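Side-chain contacts in fructokinase (Vibrio cholerae serotype O1, PDB 5EYN), which phosphorylates D-fructose at the expense of ATP, as a fructokinase of the PfkB carbohydrate kinase family: residues Leu230-Leu235 with Asp266-Gly271; Trp138-Ser143 with Gly271-Leu276; Ala240-Pro245 with Gln249-Lys254. All coordinates share one frame; numbering follows the deposited sequence.

Interaction 1: Leu230-Leu235 with Asp266-Gly271; sequences LVVVTL and DAFVGG. With ADP (adenosine-5'-diphosphate), chain E; BEF (beryllium trifluoride ion), chain D; FRU (beta-D-fructofuranose), chain B.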
loop_
_atom_site.group_PDB
_atom_site.type_symbol
_atom_site.label_atom_id
_atom_site.label_comp_id
_atom_site.label_asym_id
_atom_site.label_seq_id
_atom_site.Cartn_x
_atom_site.Cartn_y
_atom_site.Cartn_z
ATOM N N LEU A 230 -2.221 36.183 7.315
ATOM C CA LEU A 230 -3.370 35.506 7.883
ATOM C C LEU A 230 -2.975 34.158 8.437
ATOM O O LEU A 230 -2.464 33.311 7.712
ATOM C CB LEU A 230 -4.450 35.316 6.826
ATOM C CG LEU A 230 -5.653 34.451 7.214
ATOM C CD1 LEU A 230 -6.360 34.995 8.457
ATOM C CD2 LEU A 230 -6.618 34.362 6.052
ATOM N N VAL A 231 -3.219 33.969 9.729
ATOM C CA VAL A 231 -3.019 32.687 10.385
ATOM C C VAL A 231 -4.371 32.248 10.906
ATOM O O VAL A 231 -5.106 33.024 11.521
ATOM C CB VAL A 231 -2.018 32.782 11.557
ATOM C CG1 VAL A 231 -2.018 31.511 12.377
ATOM C CG2 VAL A 231 -0.614 33.057 11.046
ATOM N N VAL A 232 -4.706 30.992 10.647
ATOM C CA VAL A 232 -5.916 30.416 11.177
ATOM C C VAL A 232 -5.510 29.192 11.978
ATOM O O VAL A 232 -4.716 28.383 11.509
ATOM C CB VAL A 232 -6.869 30.024 10.055
ATOM C CG1 VAL A 232 -8.118 29.393 10.633
ATOM C CG2 VAL A 232 -7.213 31.234 9.225
ATOM N N VAL A 233 -6.017 29.084 13.199
ATOM C CA VAL A 233 -5.763 27.930 14.034
ATOM C C VAL A 233 -7.095 27.243 14.248
ATOM O O VAL A 233 -8.004 27.814 14.868
ATOM C CB VAL A 233 -5.169 28.318 15.406
ATOM C CG1 VAL A 233 -4.804 27.058 16.195
ATOM C CG2 VAL A 233 -3.963 29.230 15.233
ATOM N N THR A 234 -7.230 26.025 13.737
ATOM C CA THR A 234 -8.477 25.303 13.909
ATOM C C THR A 234 -8.565 24.725 15.313
ATOM O O THR A 234 -7.566 24.290 15.901
ATOM C CB THR A 234 -8.666 24.214 12.842
ATOM O OG1 THR A 234 -7.566 23.305 12.879
ATOM C CG2 THR A 234 -8.761 24.841 11.454
ATOM N N LEU A 235 -9.789 24.718 15.824
ATOM C CA LEU A 235 -10.073 24.367 17.200
ATOM C C LEU A 235 -11.121 23.252 17.261
ATOM O O LEU A 235 -11.900 23.191 18.199
ATOM C CB LEU A 235 -10.613 25.598 17.931
ATOM C CG LEU A 235 -9.792 26.884 17.810
ATOM C CD1 LEU A 235 -10.558 28.044 18.420
ATOM C CD2 LEU A 235 -8.452 26.710 18.480
ATOM N N ASP A 266 -8.977 19.762 5.654
ATOM C CA ASP A 266 -8.808 20.089 4.239
ATOM C C ASP A 266 -10.084 20.708 3.682
ATOM O O ASP A 266 -10.033 21.606 2.845
ATOM C CB ASP A 266 -8.431 18.858 3.433
ATOM C CG ASP A 266 -7.177 18.192 3.939
ATOM O OD1 ASP A 266 -6.273 18.923 4.439
ATOM O OD2 ASP A 266 -7.109 16.947 3.824
ATOM N N ALA A 267 -11.233 20.232 4.157
ATOM C CA ALA A 267 -12.517 20.816 3.773
ATOM C C ALA A 267 -12.562 22.275 4.225
ATOM O O ALA A 267 -13.012 23.169 3.513
ATOM C CB ALA A 267 -13.651 20.036 4.429
ATOM N N PHE A 268 -12.099 22.497 5.445
ATOM C CA PHE A 268 -11.955 23.834 6.008
ATOM C C PHE A 268 -11.114 24.722 5.087
ATOM O O PHE A 268 -11.539 25.804 4.695
ATOM C CB PHE A 268 -11.325 23.719 7.398
ATOM C CG PHE A 268 -11.131 25.038 8.102
ATOM C CD1 PHE A 268 -12.038 25.478 9.063
ATOM C CD2 PHE A 268 -10.049 25.843 7.806
ATOM C CE1 PHE A 268 -11.846 26.690 9.714
ATOM C CE2 PHE A 268 -9.872 27.067 8.436
ATOM C CZ PHE A 268 -10.762 27.485 9.395
ATOM N N VAL A 269 -9.936 24.244 4.712
ATOM C CA VAL A 269 -9.075 25.022 3.840
ATOM C C VAL A 269 -9.753 25.271 2.505
ATOM O O VAL A 269 -9.656 26.361 1.936
ATOM C CB VAL A 269 -7.723 24.310 3.637
ATOM C CG1 VAL A 269 -6.904 24.971 2.536
ATOM C CG2 VAL A 269 -6.980 24.294 4.935
ATOM N N GLY A 270 -10.437 24.261 1.984
ATOM C CA GLY A 270 -11.152 24.431 0.731
ATOM C C GLY A 270 -12.184 25.540 0.760
ATOM O O GLY A 270 -12.259 26.355 -0.160
ATOM N N GLY A 271 -12.978 25.597 1.824
ATOM C CA GLY A 271 -13.938 26.680 1.942
ATOM C C GLY A 271 -13.267 28.035 2.072
ATOM O O GLY A 271 -13.682 29.018 1.442
HETATM P PB ADP E . -9.016 17.200 10.185
HETATM O O1B ADP E . -9.183 17.016 8.699
HETATM O O2B ADP E . -7.551 17.268 10.549
HETATM O O3B ADP E . -9.662 16.031 10.886
HETATM P PA ADP E . -10.098 18.903 12.105
HETATM O O1A ADP E . -10.807 17.657 12.605
HETATM O O2A ADP E . -8.801 19.016 12.874
HETATM O O3A ADP E . -9.741 18.553 10.607
HETATM O "O5'" ADP E . -10.937 20.245 12.360
HETATM C "C5'" ADP E . -10.920 21.289 11.451
HETATM C "C4'" ADP E . -12.210 22.066 11.322
HETATM O "O4'" ADP E . -13.281 21.186 11.068
HETATM C "C3'" ADP E . -12.595 22.894 12.495
HETATM O "O3'" ADP E . -11.959 24.136 12.473
HETATM C "C2'" ADP E . -14.050 23.025 12.296
HETATM O "O2'" ADP E . -14.383 23.944 11.325
HETATM C "C1'" ADP E . -14.386 21.688 11.769
HETATM N N9 ADP E . -14.752 20.729 12.773
HETATM C C8 ADP E . -14.015 19.709 13.251
HETATM N N7 ADP E . -14.710 19.027 14.148
HETATM C C5 ADP E . -15.915 19.585 14.273
HETATM C C6 ADP E . -17.050 19.324 15.022
HETATM N N6 ADP E . -17.092 18.236 15.947
HETATM N N1 ADP E . -18.113 20.112 14.886
HETATM C C2 ADP E . -18.142 21.152 14.033
HETATM N N3 ADP E . -17.055 21.443 13.282
HETATM C C4 ADP E . -15.958 20.680 13.392
HETATM BE BE BEF D . -7.401 16.743 8.412
HETATM F F1 BEF D . -7.999 15.381 8.816
HETATM F F2 BEF D . -7.760 17.171 6.957
HETATM F F3 BEF D . -5.889 16.680 8.343
HETATM C C1 FRU B . -2.134 12.768 3.701
HETATM C C2 FRU B . -3.443 12.460 4.416
HETATM C C3 FRU B . -4.454 11.616 3.669
HETATM C C4 FRU B . -5.782 12.194 4.035
HETATM C C5 FRU B . -5.428 13.613 4.309
HETATM C C6 FRU B . -6.278 14.271 5.368
HETATM O O1 FRU B . -2.342 13.594 2.597
HETATM O O2 FRU B . -3.099 11.813 5.604
HETATM O O3 FRU B . -4.250 10.281 4.023
HETATM O O4 FRU B . -6.723 12.129 3.018
HETATM O O5 FRU B . -4.064 13.678 4.687
HETATM O O6 FRU B . -5.881 15.601 5.596
#

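Interaction 2: Trp138-Ser143 with Gly271-Leu276; sequences WLHVCS and GLLYRL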
loop_
_atom_site.group_PDB
_atom_site.type_symbol
_atom_site.label_atom_id
_atom_site.label_comp_id
_atom_site.label_asym_id
_atom_site.label_seq_id
_atom_site.Cartn_x
_atom_site.Cartn_y
_atom_site.Cartn_z
ATOM N N TRP A 138 -3.613 31.468 -6.632
ATOM C CA TRP A 138 -3.248 30.898 -5.340
ATOM C C TRP A 138 -2.515 29.585 -5.554
ATOM O O TRP A 138 -2.774 28.865 -6.516
ATOM C CB TRP A 138 -4.500 30.641 -4.476
ATOM C CG TRP A 138 -5.037 31.872 -3.864
ATOM C CD1 TRP A 138 -5.863 32.787 -4.436
ATOM C CD2 TRP A 138 -4.761 32.341 -2.547
ATOM N NE1 TRP A 138 -6.117 33.806 -3.550
ATOM C CE2 TRP A 138 -5.453 33.552 -2.379
ATOM C CE3 TRP A 138 -3.987 31.857 -1.489
ATOM C CZ2 TRP A 138 -5.387 34.290 -1.209
ATOM C CZ3 TRP A 138 -3.921 32.593 -0.323
ATOM C CH2 TRP A 138 -4.611 33.800 -0.196
ATOM N N LEU A 139 -1.604 29.289 -4.634
ATOM C CA LEU A 139 -0.961 27.986 -4.549
ATOM C C LEU A 139 -1.105 27.497 -3.118
ATOM O O LEU A 139 -0.724 28.206 -2.189
ATOM C CB LEU A 139 0.524 28.096 -4.902
ATOM C CG LEU A 139 1.357 26.828 -4.709
ATOM C CD1 LEU A 139 0.946 25.762 -5.686
ATOM C CD2 LEU A 139 2.835 27.165 -4.876
ATOM N N HIS A 140 -1.657 26.296 -2.940
ATOM C CA HIS A 140 -1.752 25.687 -1.622
ATOM C C HIS A 140 -0.896 24.432 -1.528
ATOM O O HIS A 140 -0.904 23.594 -2.435
ATOM C CB HIS A 140 -3.200 25.328 -1.307
ATOM C CG HIS A 140 -3.383 24.680 0.021
ATOM N ND1 HIS A 140 -3.262 25.376 1.205
ATOM C CD2 HIS A 140 -3.622 23.389 0.362
ATOM C CE1 HIS A 140 -3.443 24.546 2.219
ATOM N NE2 HIS A 140 -3.678 23.337 1.736
ATOM N N VAL A 141 -0.170 24.342 -0.414
ATOM C CA VAL A 141 0.825 23.309 -0.148
ATOM C C VAL A 141 0.650 22.764 1.265
ATOM O O VAL A 141 0.281 23.513 2.166
ATOM C CB VAL A 141 2.283 23.927 -0.285
ATOM C CG1 VAL A 141 3.375 22.925 0.062
ATOM C CG2 VAL A 141 2.493 24.511 -1.673
ATOM N N CYS A 142 0.936 21.471 1.436
ATOM C CA CYS A 142 1.020 20.809 2.742
ATOM C C CYS A 142 2.411 20.234 2.940
ATOM O O CYS A 142 3.187 20.118 1.991
ATOM C CB CYS A 142 -0.020 19.696 2.879
ATOM S SG CYS A 142 -1.738 20.254 2.743
ATOM N N SER A 143 2.733 19.863 4.165
ATOM C CA SER A 143 4.107 19.494 4.454
ATOM C C SER A 143 4.578 18.193 3.843
ATOM O O SER A 143 5.784 18.012 3.723
ATOM C CB SER A 143 4.391 19.489 5.946
ATOM O OG SER A 143 3.748 18.408 6.560
ATOM N N GLY A 271 -12.978 25.597 1.824
ATOM C CA GLY A 271 -13.938 26.680 1.942
ATOM C C GLY A 271 -13.267 28.035 2.072
ATOM O O GLY A 271 -13.682 29.018 1.442
ATOM N N LEU A 272 -12.226 28.089 2.896
ATOM C CA LEU A 272 -11.455 29.303 3.092
ATOM C C LEU A 272 -10.912 29.809 1.771
ATOM O O LEU A 272 -11.134 30.966 1.385
ATOM C CB LEU A 272 -10.298 29.020 4.037
ATOM C CG LEU A 272 -9.362 30.189 4.325
ATOM C CD1 LEU A 272 -10.075 31.278 5.089
ATOM C CD2 LEU A 272 -8.157 29.709 5.106
ATOM N N LEU A 273 -10.181 28.953 1.067
ATOM C CA LEU A 273 -9.510 29.381 -0.160
ATOM C C LEU A 273 -10.491 29.631 -1.285
ATOM O O LEU A 273 -10.276 30.518 -2.088
ATOM C CB LEU A 273 -8.438 28.383 -0.629
ATOM C CG LEU A 273 -7.285 28.152 0.332
ATOM C CD1 LEU A 273 -6.278 27.185 -0.279
ATOM C CD2 LEU A 273 -6.593 29.466 0.687
ATOM N N TYR A 274 -11.589 28.878 -1.337
ATOM C CA TYR A 274 -12.613 29.187 -2.323
ATOM C C TYR A 274 -13.040 30.649 -2.142
ATOM O O TYR A 274 -13.053 31.425 -3.099
ATOM C CB TYR A 274 -13.831 28.266 -2.213
ATOM C CG TYR A 274 -14.971 28.809 -3.046
ATOM C CD1 TYR A 274 -14.892 28.810 -4.435
ATOM C CD2 TYR A 274 -16.072 29.402 -2.454
ATOM C CE1 TYR A 274 -15.901 29.355 -5.215
ATOM C CE2 TYR A 274 -17.077 29.939 -3.226
ATOM C CZ TYR A 274 -16.977 29.915 -4.604
ATOM O OH TYR A 274 -17.971 30.448 -5.390
ATOM N N ARG A 275 -13.406 31.027 -0.919
ATOM C CA ARG A 275 -13.889 32.385 -0.695
ATOM C C ARG A 275 -12.793 33.453 -0.900
ATOM O O ARG A 275 -13.058 34.519 -1.452
ATOM C CB ARG A 275 -14.556 32.500 0.678
ATOM C CG ARG A 275 -15.881 31.744 0.770
ATOM C CD ARG A 275 -16.950 32.313 -0.143
ATOM N NE ARG A 275 -17.612 33.469 0.450
ATOM C CZ ARG A 275 -18.519 34.214 -0.170
ATOM N NH1 ARG A 275 -18.856 33.964 -1.428
ATOM N NH2 ARG A 275 -19.076 35.226 0.470
ATOM N N LEU A 276 -11.557 33.170 -0.501
ATOM C CA LEU A 276 -10.492 34.131 -0.755
ATOM C C LEU A 276 -10.254 34.261 -2.255
ATOM O O LEU A 276 -10.006 35.361 -2.752
ATOM C CB LEU A 276 -9.192 33.748 -0.037
ATOM C CG LEU A 276 -9.256 33.652 1.493
ATOM C CD1 LEU A 276 -7.864 33.404 2.037
ATOM C CD2 LEU A 276 -9.881 34.888 2.138
HETATM O O HOH W 1 -7.727 36.213 -4.216
#

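Interaction 3: Ala240-Pro245 with Gln249-Lys254; sequences ALVATP and QIVSGK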
loop_
_atom_site.group_PDB
_atom_site.type_symbol
_atom_site.label_atom_id
_atom_site.label_comp_id
_atom_site.label_asym_id
_atom_site.label_seq_id
_atom_site.Cartn_x
_atom_site.Cartn_y
_atom_site.Cartn_z
ATOM N N ALA A 240 -12.462 28.198 14.817
ATOM C CA ALA A 240 -11.130 28.618 14.416
ATOM C C ALA A 240 -10.780 29.969 15.006
ATOM O O ALA A 240 -11.632 30.850 15.128
ATOM C CB ALA A 240 -11.037 28.680 12.917
ATOM N N LEU A 241 -9.520 30.114 15.394
ATOM C CA LEU A 241 -8.968 31.391 15.792
ATOM C C LEU A 241 -8.355 32.030 14.563
ATOM O O LEU A 241 -7.555 31.420 13.864
ATOM C CB LEU A 241 -7.930 31.205 16.895
ATOM C CG LEU A 241 -7.366 32.515 17.463
ATOM C CD1 LEU A 241 -6.750 32.300 18.825
ATOM C CD2 LEU A 241 -6.319 33.119 16.557
ATOM N N VAL A 242 -8.734 33.272 14.307
ATOM C CA VAL A 242 -8.280 34.005 13.137
ATOM C C VAL A 242 -7.351 35.115 13.608
ATOM O O VAL A 242 -7.745 35.955 14.408
ATOM C CB VAL A 242 -9.474 34.608 12.382
ATOM C CG1 VAL A 242 -9.005 35.347 11.147
ATOM C CG2 VAL A 242 -10.486 33.523 12.014
ATOM N N ALA A 243 -6.105 35.070 13.152
ATOM C CA ALA A 243 -5.097 36.028 13.581
ATOM C C ALA A 243 -4.568 36.798 12.378
ATOM O O ALA A 243 -3.992 36.223 11.449
ATOM C CB ALA A 243 -3.951 35.329 14.304
ATOM N N THR A 244 -4.798 38.101 12.408
ATOM C CA THR A 244 -4.305 39.021 11.398
ATOM C C THR A 244 -3.572 40.115 12.161
ATOM O O THR A 244 -3.597 40.127 13.375
ATOM C CB THR A 244 -5.459 39.589 10.577
ATOM O OG1 THR A 244 -6.413 40.174 11.465
ATOM C CG2 THR A 244 -6.112 38.481 9.772
ATOM N N PRO A 245 -2.890 41.033 11.464
ATOM C CA PRO A 245 -2.114 42.000 12.250
ATOM C C PRO A 245 -2.958 42.777 13.272
ATOM O O PRO A 245 -3.984 43.375 12.959
ATOM C CB PRO A 245 -1.527 42.922 11.181
ATOM C CG PRO A 245 -1.394 42.031 9.984
ATOM C CD PRO A 245 -2.592 41.119 10.025
ATOM N N GLN A 249 -9.462 36.770 16.719
ATOM C CA GLN A 249 -10.878 36.570 16.881
ATOM C C GLN A 249 -11.229 35.109 16.685
ATOM O O GLN A 249 -10.770 34.485 15.736
ATOM C CB GLN A 249 -11.580 37.393 15.825
ATOM C CG GLN A 249 -13.045 37.413 15.932
ATOM C CD GLN A 249 -13.612 38.411 14.968
ATOM O OE1 GLN A 249 -12.922 39.350 14.559
ATOM N NE2 GLN A 249 -14.859 38.207 14.565
ATOM N N ILE A 250 -12.038 34.566 17.586
ATOM C CA ILE A 250 -12.553 33.219 17.421
ATOM C C ILE A 250 -13.823 33.270 16.598
ATOM O O ILE A 250 -14.723 34.060 16.866
ATOM C CB ILE A 250 -12.824 32.534 18.759
ATOM C CG1 ILE A 250 -11.512 32.311 19.512
ATOM C CG2 ILE A 250 -13.520 31.210 18.519
ATOM C CD1 ILE A 250 -11.692 31.741 20.900
ATOM N N VAL A 251 -13.864 32.425 15.581
ATOM C CA VAL A 251 -15.007 32.302 14.704
ATOM C C VAL A 251 -15.488 30.865 14.820
ATOM O O VAL A 251 -14.737 29.910 14.574
ATOM C CB VAL A 251 -14.609 32.612 13.253
ATOM C CG1 VAL A 251 -15.796 32.451 12.323
ATOM C CG2 VAL A 251 -14.029 34.012 13.153
ATOM N N SER A 252 -16.729 30.700 15.246
ATOM C CA SER A 252 -17.263 29.366 15.448
ATOM C C SER A 252 -18.639 29.256 14.846
ATOM O O SER A 252 -19.382 30.237 14.777
ATOM C CB SER A 252 -17.331 29.036 16.933
ATOM O OG SER A 252 -18.174 29.944 17.609
ATOM N N GLY A 253 -18.978 28.040 14.434
ATOM C CA GLY A 253 -20.302 27.737 13.933
ATOM C C GLY A 253 -20.903 26.610 14.742
ATOM O O GLY A 253 -20.529 26.384 15.891
ATOM N N LYS A 254 -21.831 25.883 14.145
ATOM C CA LYS A 254 -22.502 24.820 14.878
ATOM C C LYS A 254 -21.652 23.558 14.960
ATOM O O LYS A 254 -21.082 23.091 13.965
ATOM C CB LYS A 254 -23.889 24.527 14.296
ATOM C CG LYS A 254 -23.906 24.143 12.833
ATOM C CD LYS A 254 -25.330 24.113 12.267
ATOM C CE LYS A 254 -26.027 25.468 12.340
ATOM N NZ LYS A 254 -27.423 25.401 11.810
#

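Interaction 1: Leu230-Leu235 with Asp266-Gly271
F268, reaching out from helix 264-278, carries the contact by laying its ring against T234 and V232 of strand 230-234. The methyl CG2 of T234 sits over one face of the phenyl group, 3.8 Å from the ring centroid and only 5° off the normal, a well-centred CH-pi contact. V232 approaches the far end of the ring obliquely, its CG1 lying 3.5 Å from F268 CZ. With CG of F268 anti to the backbone N (chi1 -179°), the ring extends away from the helix and bridges the gap to the strand.

Against this dense apolar packing stands a polar flank, where the ribose of ADP adds a neighbour: its O2' lies at the edge of the F268 ring, 3.6 Å from CD1, and its O3' comes within 3.3 Å of T234 CB. Two residues earlier, at D266, the helix meets the beryllium trifluoride, probably a phosphoryl mimic, and the sugar. D266 N donates to F2 of the former at 3.1 Å with a bent angle of 135°, and D266 OD2 lies 2.5 Å from O6 of fructose, while N49 and N174 also bond the carboxylate. The arrangement belongs to the nucleotide pocket of a PfkB kinase, lined by T234 and F268, with D266 binding fructose. In the sheet strand 230-234 lies between strands 199-203 and 240-244, and helices 285-302 and 46-56 flank helix 264-278.

Interaction 2: Trp138-Ser143 with Gly271-Leu276
L273 of helix 264-278 pushes its two methyls between W138 and H140 of strand 138-142, the residues whose side chains turn from the strand toward the helix. The L273 CA-CB bond itself runs past the strand, and it is the end of the chain that comes nearer. From CB, which serves as a spacer, chi1 of -62° sets CG anti to the carbonyl carbon, and the chain forks there. CD1 goes to H140, packing 3.7 Å from its CB and 3.8 Å from both CG and ND1, so it meets the root of the imidazole obliquely. CD2 goes to the indole, 4.2 Å from W138 CE3, a looser approach. The L273 and H140 side chains cross at about a right angle.

One helical turn further on, L276 touches atoms across the same six-membered ring: its CD1 lies 4.0 Å from W138 CH2 and its CB 4.0 Å from CZ2, again oblique to the ring. A water at the indole edge, in its plane, bridges NE1 and the helix. It accepts from W138 NE1 at 3.0 Å and donates to L276 O at 2.8 Å.

Strand and helix run nearly antiparallel, at 169°, with their axes 10.7 Å apart, and side chains fill that interval. Helix 264-278 packs here on a strand of the central, mostly parallel sheet of the ribokinase-like fold. Around them W282 meets W138 edge-to-face, and the adjoining strand 168-172 contributes S170. Direct adhesion across the contact is therefore apolar, whereas the indole N-H of W138 is satisfied by a water held on L276 O, and H140 ND1 by a hydrogen bond with S170 OG.

Interaction 3: Ala240-Pro245 with Gln249-Lys254
In both V242 and V251, CG1 is anti to the backbone N (chi1 near 180°), which leaves CG2 anti to the carbonyl carbon, and the two CG2 methyls meet 3.8 Å apart on the face of the sheet that carries A240, V242, Q249 and V251. They lie diagonally across the antiparallel hairpin of strands 240-244 and 247-251, their side chains crossing at a slant. Main-chain bonds hold the two strands together. In the hydrogen-bonded pair A240 and V251, V251 N donates to A240 O at 2.8 Å almost perfectly straight (179°), while the return bond from A240 N to V251 O bends to 148°. The next such pair, V242 and Q249, is likewise doubly bonded, with V242 N to Q249 O at 2.8 Å and Q249 N to V242 O at 3.0 Å.

Between them L241 and I250 form a non-hydrogen-bonded pair, CA to CA 4.3 Å, with their side chains on the other face. I250 CA adds a C-H...O contact to A240 O at 3.4 Å. Helix 285-302 packs on V242 and V251, and N296 donates to V251 O as well, so this carbonyl serves two donors. Sequence-independent backbone bonding thus secures the edge of the sheet, while the valine pair joins the apolar packing against that helix.

In the fold
Interactions 1 and 2 are buried and join helix 264-278 to two strands of one sheet, sharing G271 at adjacent turns; V269 CG1 touches H140 CE1 between them. Both rely on side-chain packing, but interaction 1 borders the nucleotide and sugar, whereas interaction 2 packs deeper with a bridging water. Interaction 3, partly exposed, is an edge hairpin held by main-chain bonds. It joins interaction 1 through neighbouring strands 230-234 and 240-244, by probable backbone hydrogen bonds of V231 O with A243 N and V233 O with L241 N, and through F268 CZ packing on A240 CB. Interactions 2 and 3 do not touch, their centres being about 17 Å apart.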